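Cysteine desulfurase (Stenotrophomonas maltophilia, PDB 6WCI) probably removes sulfur from L-cysteine, yielding L-alanine, with pyridoxal 5'-phosphate as cofactor, and passes the sulfur to a carrier. Local coordinates at residues 101-105 and 106-110; 256-260 and 261-265; 349-352 and 353-357; 400-403 and 404-408. All coordinates share one frame; numbering follows the deposited sequence.

In the fold
The four contacts form two pairs, one on each of two mixed sheets. Interactions 1 and 2, their centres about 10 Å apart, lie on the neighbouring strands 108-111 and 254-258 of the seven-stranded sheet and probably share the hydrogen bond from Leu256 N to Val109 O, 2.7 Å. Interactions 3 and 4, centres about 12 Å apart, meet on strands 354-359 and 397-401 of the six-stranded sheet, where Val355 N lies 2.9 Å from Ala400 O. Between interactions 2 and 4 the centres are about 35 Å apart. Lys246, which carries the pyridoxal phosphate, precedes strand 254-258 in sequence, and the oxidised Cys384 lies between strands 376-381 and 397-401; neither belongs to any of the four contacts.

Interaction 1: 101-105 and 106-110; sequences LNVRP and SDLVL
Arg104 and Pro105 hand their carbonyl oxygens to Asp107 and Leu108 in one short 3-10 turn, which joins helix 81-101 to the edge strand 108-111 of the seven-stranded sheet. The backbone evidence is two successive bonds to the third residue on: Asp107 N to Arg104 O, 3.1 Å, and Leu108 N to Pro105 O, also 3.1 Å, the second with an N-H...O angle of 154°. Before the turn, Asn102 ends the helix in a Schellman motif with positive phi, and its ND2 reaches Asp231.

Apolar contact links the end of the helix to the start of the strand. The Leu101 and Leu108 side chains cross at about a right angle, CD1 against CD1 at 3.8 Å, while Val103 CG2 lies farther, 4.4 Å from Leu108 CD1. Leu108 can reach this position because its CG lies anti to the backbone N (chi1 -168°). Trp257 of strand 254-258 also packs on Val103 and Leu108.

Water supplies the remaining polar link. One molecule accepts from Arg104 N at 3.1 Å and donates to Asp107 OD2 at 2.8 Å, so this carboxylate oxygen is tied to the start of the turn through a single bridging oxygen.

Interaction 2: 256-260 and 261-265; sequences LWARR and EHLDA
Arg259 O receives Leu263 N at 3.3 Å with an N-H...O angle of 163°, and receives His262 N more weakly. Segment 256-260 thus leaves strand 254-258 and turns directly into helix 260-265, with Arg259 at the N-cap position. The next helical bond, Asp264 N to Arg260 O at 3.0 Å, continues the turn.

Two salt bridges flank this start. Arg259 and Glu261 run side by side: NE meets Glu261 OE2 at 3.0 Å, on the anti lone pair of that oxygen, and NH2 adds a weak bond to the same atom. Glu261 CG, set between the backbone N and carbonyl carbon (chi1 65°), brings the carboxylate back toward Arg259, although the two planes stay well turned from each other. Arg260 NE lies 3.3 Å from Asp264 OD1 across nearly perpendicular planes, 80° apart; its NH1 makes a long, weak ion pair with Asp107, and its NH2 bonds Ala289 O. Ala258 CB rests 3.8 Å from Leu263 CG on the apolar side.

His262 carries the helix start into the core: its NE2 bonds Asp238, and its ring meets Trp125 of helix 114-126 edge-to-face. Leu263 packs on Val109 of strand 108-111, so the short helix is fastened between that strand and helix 114-126.

Interaction 3: 349-352 and 353-357; sequences PEKA and AVVSF
Lys351 reaches over an inverse gamma turn to Val354, the first residue of strand 354-359 in the six-stranded sheet. The turn is centred on Ala353, whose phi/psi of -75°/58° bring Val354 N to within 2.6 Å of Ala352 O.

From CB the lysine chain runs out straight, with CG anti to the backbone N and the chain extended at chi2. Through CB, CG and CD it acts as a spacer; CD, the nearest of the three, is still 4.3 Å from Val354 O. The bends follow at chi3 (129°) and chi4, both well away from staggered values, and they swing the end of the chain round to the strand. CE arrives first, 3.0 Å from Val354 O. NZ then donates to that same oxygen at 2.8 Å, in the carbonyl plane. Two further acceptors serve the amine, Gly346 O and, weakly, Leu197 O, so backbone carbonyls from three parts of the chain gather round one nitrogen, which would be consistent with a charged ammonium in a partly buried place.

Beyond the turn the strand is held by its neighbour 397-401, while Val355 packs on Leu329, Phe332 and Leu336 of helix 318-336. Val355 also stands beside the lysine tip, its CG2 4.2 Å from Lys351 NZ.

Interaction 4: 400-403 and 404-408; sequences ASLA and FYNTH. With SO4 (sulfate ion), chain E.
Ala403 and Asn406 are tied by two hydrogen bonds across a type I turn. Asn406 N donates to Ala403 O at 2.9 Å, the usual closure of the turn. In the other direction Asn406 OD1 takes Ala403 N at 2.8 Å, almost straight (170°) and on an in-plane lone pair, with chi1 at -67° placing the amide back over the start of the turn. The amide's other end, ND2, bonds Glu410, so the group is gripped at both ends.

The apolar contact is a CH-pi interaction. Ala403 CB sits over one face of the Tyr405 ring, 3.6 Å from its centroid and 19° off the normal, nearest to CZ at 3.5 Å. Tyr405 OH is held by Asn50 OD1 and Gln55 N, which probably helps to hold the ring against the methyl. Phe404 turns to helix 300-316, packing on Leu313 and Leu316.

An anion sits just past the turn, at the start of the helix. A sulfate, probably from the crystallisation liquor, accepts His408 N through O2 at 2.8 Å and also bonds Arg324 NH2. With Thr407 as N-cap, its OG1 bonding Glu410 N, the arrangement is that of an anion at the N-terminus of a helix, here 408-422, following a strand-to-helix turn.

Interaction 1: 101-105 and 106-110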
loop_
_atom_site.group_PDB
_atom_site.type_symbol
_atom_site.label_atom_id
_atom_site.label_comp_id
_atom_site.label_asym_id
_atom_site.label_seq_id
_atom_site.Cartn_x
_atom_site.Cartn_y
_atom_site.Cartn_z
ATOM N N LEU B 101 -15.919 13.101 2.148
ATOM C CA LEU B 101 -15.516 13.631 3.446
ATOM C C LEU B 101 -15.772 15.123 3.589
ATOM O O LEU B 101 -15.553 15.667 4.673
ATOM C CB LEU B 101 -14.030 13.349 3.679
ATOM C CG LEU B 101 -13.595 11.917 3.383
ATOM C CD1 LEU B 101 -12.082 11.855 3.281
ATOM C CD2 LEU B 101 -14.108 10.991 4.464
ATOM N N ASN B 102 -16.227 15.784 2.521
ATOM C CA ASN B 102 -16.435 17.237 2.477
ATOM C C ASN B 102 -15.141 18.000 2.778
ATOM O O ASN B 102 -15.121 18.943 3.571
ATOM C CB ASN B 102 -17.558 17.679 3.420
ATOM C CG ASN B 102 -18.070 19.069 3.094
ATOM O OD1 ASN B 102 -18.187 19.437 1.927
ATOM N ND2 ASN B 102 -18.363 19.853 4.123
ATOM N N VAL B 103 -14.052 17.586 2.125
ATOM C CA VAL B 103 -12.754 18.240 2.254
ATOM C C VAL B 103 -12.213 18.541 0.863
ATOM O O VAL B 103 -12.702 18.033 -0.146
ATOM C CB VAL B 103 -11.731 17.393 3.037
ATOM C CG1 VAL B 103 -12.277 17.009 4.401
ATOM C CG2 VAL B 103 -11.321 16.164 2.226
ATOM N N ARG B 104 -11.177 19.367 0.822
ATOM C CA ARG B 104 -10.573 19.607 -0.481
ATOM C C ARG B 104 -9.627 18.463 -0.829
ATOM O O ARG B 104 -8.929 17.941 0.047
ATOM C CB ARG B 104 -9.827 20.941 -0.504
ATOM C CG ARG B 104 -10.728 22.131 -0.217
ATOM C CD ARG B 104 -10.016 23.442 -0.443
ATOM N NE ARG B 104 -9.435 23.520 -1.780
ATOM C CZ ARG B 104 -9.010 24.649 -2.344
ATOM N NH1 ARG B 104 -8.491 24.627 -3.570
ATOM N NH2 ARG B 104 -9.114 25.800 -1.690
ATOM N N PRO B 105 -9.612 18.030 -2.093
ATOM C CA PRO B 105 -8.732 16.913 -2.462
ATOM C C PRO B 105 -7.260 17.250 -2.314
ATOM O O PRO B 105 -6.445 16.350 -2.073
ATOM C CB PRO B 105 -9.124 16.625 -3.916
ATOM C CG PRO B 105 -9.766 17.882 -4.408
ATOM C CD PRO B 105 -10.410 18.525 -3.227
ATOM N N SER B 106 -6.899 18.529 -2.426
ATOM C CA SER B 106 -5.514 18.952 -2.238
ATOM C C SER B 106 -5.001 18.673 -0.830
ATOM O O SER B 106 -3.783 18.594 -0.628
ATOM C CB SER B 106 -5.390 20.446 -2.549
ATOM O OG SER B 106 -4.098 20.764 -3.023
ATOM N N ASP B 107 -5.895 18.540 0.152
ATOM C CA ASP B 107 -5.521 18.267 1.529
ATOM C C ASP B 107 -5.721 16.810 1.917
ATOM O O ASP B 107 -5.720 16.491 3.111
ATOM C CB ASP B 107 -6.319 19.158 2.485
ATOM C CG ASP B 107 -6.211 20.636 2.149
ATOM O OD1 ASP B 107 -5.218 21.043 1.496
ATOM O OD2 ASP B 107 -7.124 21.393 2.547
ATOM N N LEU B 108 -5.899 15.923 0.946
ATOM C CA LEU B 108 -6.213 14.522 1.201
ATOM C C LEU B 108 -5.076 13.663 0.664
ATOM O O LEU B 108 -4.871 13.578 -0.556
ATOM C CB LEU B 108 -7.545 14.147 0.554
ATOM C CG LEU B 108 -8.186 12.820 0.935
ATOM C CD1 LEU B 108 -8.546 12.799 2.426
ATOM C CD2 LEU B 108 -9.414 12.587 0.071
ATOM N N VAL B 109 -4.348 13.027 1.571
ATOM C CA VAL B 109 -3.227 12.167 1.221
ATOM C C VAL B 109 -3.724 10.732 1.138
ATOM O O VAL B 109 -4.310 10.218 2.096
ATOM C CB VAL B 109 -2.098 12.299 2.258
ATOM C CG1 VAL B 109 -0.922 11.406 1.886
ATOM C CG2 VAL B 109 -1.660 13.765 2.392
ATOM N N LEU B 110 -3.490 10.082 -0.004
ATOM C CA LEU B 110 -3.907 8.701 -0.220
ATOM C C LEU B 110 -2.790 7.759 0.221
ATOM O O LEU B 110 -1.621 7.990 -0.099
ATOM C CB LEU B 110 -4.250 8.472 -1.696
ATOM C CG LEU B 110 -5.283 9.429 -2.313
ATOM C CD1 LEU B 110 -5.465 9.193 -3.795
ATOM C CD2 LEU B 110 -6.631 9.294 -1.596
HETATM O O HOH W 1 -9.646 20.518 3.273
#

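Interaction 2: 256-260 and 261-265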
loop_
_atom_site.group_PDB
_atom_site.type_symbol
_atom_site.label_atom_id
_atom_site.label_comp_id
_atom_site.label_asym_id
_atom_site.label_seq_id
_atom_site.Cartn_x
_atom_site.Cartn_y
_atom_site.Cartn_z
ATOM N N LEU B 256 -5.350 10.084 4.603
ATOM C CA LEU B 256 -5.142 11.022 5.705
ATOM C C LEU B 256 -5.565 12.411 5.245
ATOM O O LEU B 256 -5.021 12.932 4.269
ATOM C CB LEU B 256 -3.675 11.038 6.154
ATOM C CG LEU B 256 -3.313 12.076 7.216
ATOM C CD1 LEU B 256 -3.894 11.683 8.581
ATOM C CD2 LEU B 256 -1.785 12.344 7.314
ATOM N N TRP B 257 -6.545 12.994 5.922
ATOM C CA TRP B 257 -6.866 14.404 5.769
ATOM C C TRP B 257 -6.140 15.201 6.846
ATOM O O TRP B 257 -5.969 14.732 7.972
ATOM C CB TRP B 257 -8.376 14.677 5.882
ATOM C CG TRP B 257 -8.655 16.167 5.838
ATOM C CD1 TRP B 257 -8.845 16.928 4.719
ATOM C CD2 TRP B 257 -8.697 17.078 6.953
ATOM N NE1 TRP B 257 -9.028 18.250 5.066
ATOM C CE2 TRP B 257 -8.946 18.365 6.431
ATOM C CE3 TRP B 257 -8.546 16.930 8.340
ATOM C CZ2 TRP B 257 -9.047 19.496 7.245
ATOM C CZ3 TRP B 257 -8.659 18.050 9.147
ATOM C CH2 TRP B 257 -8.907 19.319 8.598
ATOM N N ALA B 258 -5.726 16.417 6.496
ATOM C CA ALA B 258 -5.062 17.288 7.456
ATOM C C ALA B 258 -5.326 18.735 7.084
ATOM O O ALA B 258 -5.554 19.058 5.916
ATOM C CB ALA B 258 -3.545 17.037 7.505
ATOM N N ARG B 259 -5.280 19.608 8.087
ATOM C CA ARG B 259 -5.267 21.033 7.806
ATOM C C ARG B 259 -4.087 21.369 6.901
ATOM O O ARG B 259 -3.011 20.776 7.016
ATOM C CB ARG B 259 -5.189 21.827 9.107
ATOM C CG ARG B 259 -6.306 21.466 10.075
ATOM C CD ARG B 259 -6.086 22.135 11.392
ATOM N NE ARG B 259 -5.902 23.568 11.225
ATOM C CZ ARG B 259 -6.893 24.451 11.278
ATOM N NH1 ARG B 259 -8.138 24.035 11.484
ATOM N NH2 ARG B 259 -6.640 25.748 11.127
ATOM N N ARG B 260 -4.305 22.319 5.986
ATOM C CA ARG B 260 -3.277 22.664 5.006
ATOM C C ARG B 260 -2.004 23.161 5.680
ATOM O O ARG B 260 -0.892 22.864 5.218
ATOM C CB ARG B 260 -3.804 23.730 4.041
ATOM C CG ARG B 260 -2.817 24.090 2.924
ATOM C CD ARG B 260 -2.781 22.959 1.931
ATOM N NE ARG B 260 -1.669 23.016 0.991
ATOM C CZ ARG B 260 -1.445 22.073 0.086
ATOM N NH1 ARG B 260 -2.265 21.025 0.019
ATOM N NH2 ARG B 260 -0.413 22.168 -0.739
ATOM N N GLU B 261 -2.144 23.927 6.770
ATOM C CA GLU B 261 -0.972 24.469 7.458
ATOM C C GLU B 261 -0.047 23.364 7.958
ATOM O O GLU B 261 1.174 23.544 7.985
ATOM C CB GLU B 261 -1.402 25.360 8.628
ATOM C CG GLU B 261 -2.123 24.607 9.733
ATOM C CD GLU B 261 -2.387 25.446 10.969
ATOM O OE1 GLU B 261 -1.583 26.353 11.264
ATOM O OE2 GLU B 261 -3.405 25.186 11.645
ATOM N N HIS B 262 -0.604 22.218 8.357
ATOM C CA HIS B 262 0.236 21.115 8.811
ATOM C C HIS B 262 0.922 20.433 7.640
ATOM O O HIS B 262 2.115 20.116 7.712
ATOM C CB HIS B 262 -0.597 20.109 9.606
ATOM C CG HIS B 262 -1.215 20.690 10.840
ATOM N ND1 HIS B 262 -0.652 21.743 11.524
ATOM C CD2 HIS B 262 -2.354 20.375 11.503
ATOM C CE1 HIS B 262 -1.415 22.051 12.561
ATOM N NE2 HIS B 262 -2.452 21.234 12.570
ATOM N N LEU B 263 0.188 20.186 6.556
ATOM C CA LEU B 263 0.802 19.504 5.424
ATOM C C LEU B 263 1.966 20.313 4.864
ATOM O O LEU B 263 2.971 19.745 4.417
ATOM C CB LEU B 263 -0.236 19.235 4.336
ATOM C CG LEU B 263 -1.332 18.206 4.623
ATOM C CD1 LEU B 263 -2.421 18.322 3.573
ATOM C CD2 LEU B 263 -0.759 16.796 4.648
ATOM N N ASP B 264 1.861 21.640 4.890
ATOM C CA ASP B 264 2.959 22.447 4.364
ATOM C C ASP B 264 4.164 22.427 5.300
ATOM O O ASP B 264 5.307 22.347 4.839
ATOM C CB ASP B 264 2.489 23.879 4.103
ATOM C CG ASP B 264 1.503 23.974 2.945
ATOM O OD1 ASP B 264 1.439 23.029 2.130
ATOM O OD2 ASP B 264 0.802 25.000 2.845
ATOM N N ALA B 265 3.933 22.483 6.617
ATOM C CA ALA B 265 5.038 22.549 7.568
ATOM C C ALA B 265 5.718 21.200 7.786
ATOM O O ALA B 265 6.902 21.167 8.134
ATOM C CB ALA B 265 4.544 23.102 8.908
#

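Interaction 3: 349-352 and 353-357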
loop_
_atom_site.group_PDB
_atom_site.type_symbol
_atom_site.label_atom_id
_atom_site.label_comp_id
_atom_site.label_asym_id
_atom_site.label_seq_id
_atom_site.Cartn_x
_atom_site.Cartn_y
_atom_site.Cartn_z
ATOM N N PRO B 349 -24.587 6.129 24.793
ATOM C CA PRO B 349 -25.836 6.675 24.236
ATOM C C PRO B 349 -25.940 6.607 22.718
ATOM O O PRO B 349 -26.917 6.053 22.200
ATOM C CB PRO B 349 -25.823 8.122 24.735
ATOM C CG PRO B 349 -25.135 8.024 26.053
ATOM C CD PRO B 349 -24.047 6.992 25.856
ATOM N N GLU B 350 -24.972 7.165 21.986
ATOM C CA GLU B 350 -24.963 7.053 20.533
ATOM C C GLU B 350 -23.912 6.031 20.116
ATOM O O GLU B 350 -22.792 6.027 20.633
ATOM C CB GLU B 350 -24.694 8.397 19.849
ATOM C CG GLU B 350 -24.771 8.274 18.321
ATOM C CD GLU B 350 -24.639 9.592 17.568
ATOM O OE1 GLU B 350 -23.967 10.520 18.066
ATOM O OE2 GLU B 350 -25.214 9.684 16.456
ATOM N N LYS B 351 -24.278 5.170 19.172
ATOM C CA LYS B 351 -23.501 3.971 18.899
ATOM C C LYS B 351 -23.673 3.565 17.440
ATOM O O LYS B 351 -24.752 3.735 16.866
ATOM C CB LYS B 351 -23.958 2.851 19.845
ATOM C CG LYS B 351 -22.979 1.723 20.074
ATOM C CD LYS B 351 -23.591 0.683 21.007
ATOM C CE LYS B 351 -23.485 -0.694 20.409
ATOM N NZ LYS B 351 -22.781 -1.674 21.273
ATOM N N ALA B 352 -22.602 3.045 16.840
ATOM C CA ALA B 352 -22.695 2.390 15.542
ATOM C C ALA B 352 -23.042 0.913 15.731
ATOM O O ALA B 352 -22.955 0.370 16.832
ATOM C CB ALA B 352 -21.383 2.544 14.763
ATOM N N ALA B 353 -23.414 0.245 14.630
ATOM C CA ALA B 353 -23.956 -1.118 14.697
ATOM C C ALA B 353 -22.866 -2.165 14.963
ATOM O O ALA B 353 -22.692 -3.134 14.226
ATOM C CB ALA B 353 -24.724 -1.454 13.422
ATOM N N VAL B 354 -22.163 -1.986 16.076
ATOM C CA VAL B 354 -21.128 -2.913 16.524
ATOM C C VAL B 354 -21.479 -3.350 17.939
ATOM O O VAL B 354 -21.717 -2.506 18.808
ATOM C CB VAL B 354 -19.729 -2.266 16.467
ATOM C CG1 VAL B 354 -18.677 -3.180 17.079
ATOM C CG2 VAL B 354 -19.374 -1.906 15.030
ATOM N N VAL B 355 -21.520 -4.660 18.171
ATOM C CA VAL B 355 -21.907 -5.213 19.467
ATOM C C VAL B 355 -20.855 -6.227 19.894
ATOM O O VAL B 355 -20.746 -7.303 19.294
ATOM C CB VAL B 355 -23.297 -5.864 19.428
ATOM C CG1 VAL B 355 -23.597 -6.511 20.763
ATOM C CG2 VAL B 355 -24.368 -4.847 19.050
ATOM N N SER B 356 -20.084 -5.894 20.925
ATOM C CA SER B 356 -19.186 -6.842 21.565
ATOM C C SER B 356 -19.865 -7.353 22.832
ATOM O O SER B 356 -20.394 -6.556 23.611
ATOM C CB SER B 356 -17.842 -6.191 21.902
ATOM O OG SER B 356 -17.104 -5.859 20.731
ATOM N N PHE B 357 -19.854 -8.669 23.039
ATOM C CA PHE B 357 -20.620 -9.240 24.142
ATOM C C PHE B 357 -19.930 -10.477 24.698
ATOM O O PHE B 357 -19.082 -11.096 24.046
ATOM C CB PHE B 357 -22.054 -9.597 23.717
ATOM C CG PHE B 357 -22.127 -10.696 22.686
ATOM C CD1 PHE B 357 -22.023 -10.406 21.338
ATOM C CD2 PHE B 357 -22.303 -12.017 23.066
ATOM C CE1 PHE B 357 -22.087 -11.412 20.387
ATOM C CE2 PHE B 357 -22.363 -13.025 22.121
ATOM C CZ PHE B 357 -22.257 -12.722 20.780
#

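Interaction 4: 400-403 and 404-408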
loop_
_atom_site.group_PDB
_atom_site.type_symbol
_atom_site.label_atom_id
_atom_site.label_comp_id
_atom_site.label_asym_id
_atom_site.label_seq_id
_atom_site.Cartn_x
_atom_site.Cartn_y
_atom_site.Cartn_z
ATOM N N ALA B 400 -20.231 -9.065 17.005
ATOM C CA ALA B 400 -21.034 -9.029 15.795
ATOM C C ALA B 400 -21.096 -7.585 15.330
ATOM O O ALA B 400 -21.366 -6.686 16.130
ATOM C CB ALA B 400 -22.438 -9.579 16.041
ATOM N N SER B 401 -20.798 -7.355 14.056
ATOM C CA SER B 401 -20.773 -6.005 13.513
ATOM C C SER B 401 -21.551 -5.993 12.210
ATOM O O SER B 401 -21.179 -6.672 11.248
ATOM C CB SER B 401 -19.336 -5.506 13.321
ATOM O OG SER B 401 -18.463 -6.545 12.906
ATOM N N LEU B 402 -22.620 -5.214 12.187
ATOM C CA LEU B 402 -23.603 -5.239 11.119
ATOM C C LEU B 402 -23.314 -4.144 10.102
ATOM O O LEU B 402 -22.738 -3.101 10.431
ATOM C CB LEU B 402 -25.003 -5.054 11.702
ATOM C CG LEU B 402 -25.372 -6.035 12.824
ATOM C CD1 LEU B 402 -26.736 -5.704 13.451
ATOM C CD2 LEU B 402 -25.352 -7.460 12.304
ATOM N N ALA B 403 -23.706 -4.397 8.858
ATOM C CA ALA B 403 -23.640 -3.414 7.786
ATOM C C ALA B 403 -25.022 -3.265 7.169
ATOM O O ALA B 403 -25.920 -4.075 7.405
ATOM C CB ALA B 403 -22.616 -3.812 6.722
ATOM N N PHE B 404 -25.184 -2.207 6.373
ATOM C CA PHE B 404 -26.495 -1.889 5.822
ATOM C C PHE B 404 -27.035 -3.017 4.940
ATOM O O PHE B 404 -28.257 -3.180 4.832
ATOM C CB PHE B 404 -26.431 -0.579 5.038
ATOM C CG PHE B 404 -25.418 -0.593 3.916
ATOM C CD1 PHE B 404 -25.754 -1.098 2.661
ATOM C CD2 PHE B 404 -24.138 -0.101 4.115
ATOM C CE1 PHE B 404 -24.821 -1.111 1.633
ATOM C CE2 PHE B 404 -23.203 -0.111 3.096
ATOM C CZ PHE B 404 -23.544 -0.619 1.853
ATOM N N TYR B 405 -26.151 -3.804 4.313
ATOM C CA TYR B 405 -26.576 -4.919 3.471
ATOM C C TYR B 405 -26.941 -6.169 4.264
ATOM O O TYR B 405 -27.370 -7.160 3.668
ATOM C CB TYR B 405 -25.495 -5.262 2.430
ATOM C CG TYR B 405 -24.091 -5.358 2.972
ATOM C CD1 TYR B 405 -23.686 -6.445 3.725
ATOM C CD2 TYR B 405 -23.154 -4.364 2.697
ATOM C CE1 TYR B 405 -22.394 -6.527 4.228
ATOM C CE2 TYR B 405 -21.864 -4.433 3.190
ATOM C CZ TYR B 405 -21.480 -5.520 3.947
ATOM O OH TYR B 405 -20.187 -5.588 4.448
ATOM N N ASN B 406 -26.771 -6.166 5.582
ATOM C CA ASN B 406 -27.373 -7.219 6.379
ATOM C C ASN B 406 -28.878 -6.983 6.479
ATOM O O ASN B 406 -29.389 -5.912 6.136
ATOM C CB ASN B 406 -26.747 -7.273 7.771
ATOM C CG ASN B 406 -25.301 -7.712 7.739
ATOM O OD1 ASN B 406 -24.412 -6.994 8.206
ATOM N ND2 ASN B 406 -25.057 -8.902 7.189
ATOM N N THR B 407 -29.597 -8.000 6.953
ATOM C CA THR B 407 -31.052 -7.967 6.982
ATOM C C THR B 407 -31.572 -8.333 8.367
ATOM O O THR B 407 -30.866 -8.926 9.188
ATOM C CB THR B 407 -31.660 -8.930 5.952
ATOM O OG1 THR B 407 -31.411 -10.280 6.362
ATOM C CG2 THR B 407 -31.049 -8.699 4.570
ATOM N N HIS B 408 -32.835 -7.970 8.611
ATOM C CA HIS B 408 -33.502 -8.367 9.851
ATOM C C HIS B 408 -33.682 -9.875 9.925
ATOM O O HIS B 408 -33.598 -10.458 11.013
ATOM C CB HIS B 408 -34.848 -7.659 9.964
ATOM C CG HIS B 408 -34.729 -6.182 10.159
ATOM N ND1 HIS B 408 -34.222 -5.625 11.314
ATOM C CD2 HIS B 408 -35.037 -5.145 9.345
ATOM C CE1 HIS B 408 -34.220 -4.309 11.204
ATOM N NE2 HIS B 408 -34.709 -3.990 10.018
HETATM S S SO4 E . -34.848 -6.448 5.728
HETATM O O1 SO4 E . -34.331 -6.464 4.363
HETATM O O2 SO4 E . -33.754 -6.223 6.665
HETATM O O3 SO4 E . -35.465 -7.742 6.042
HETATM O O4 SO4 E . -35.809 -5.352 5.830
#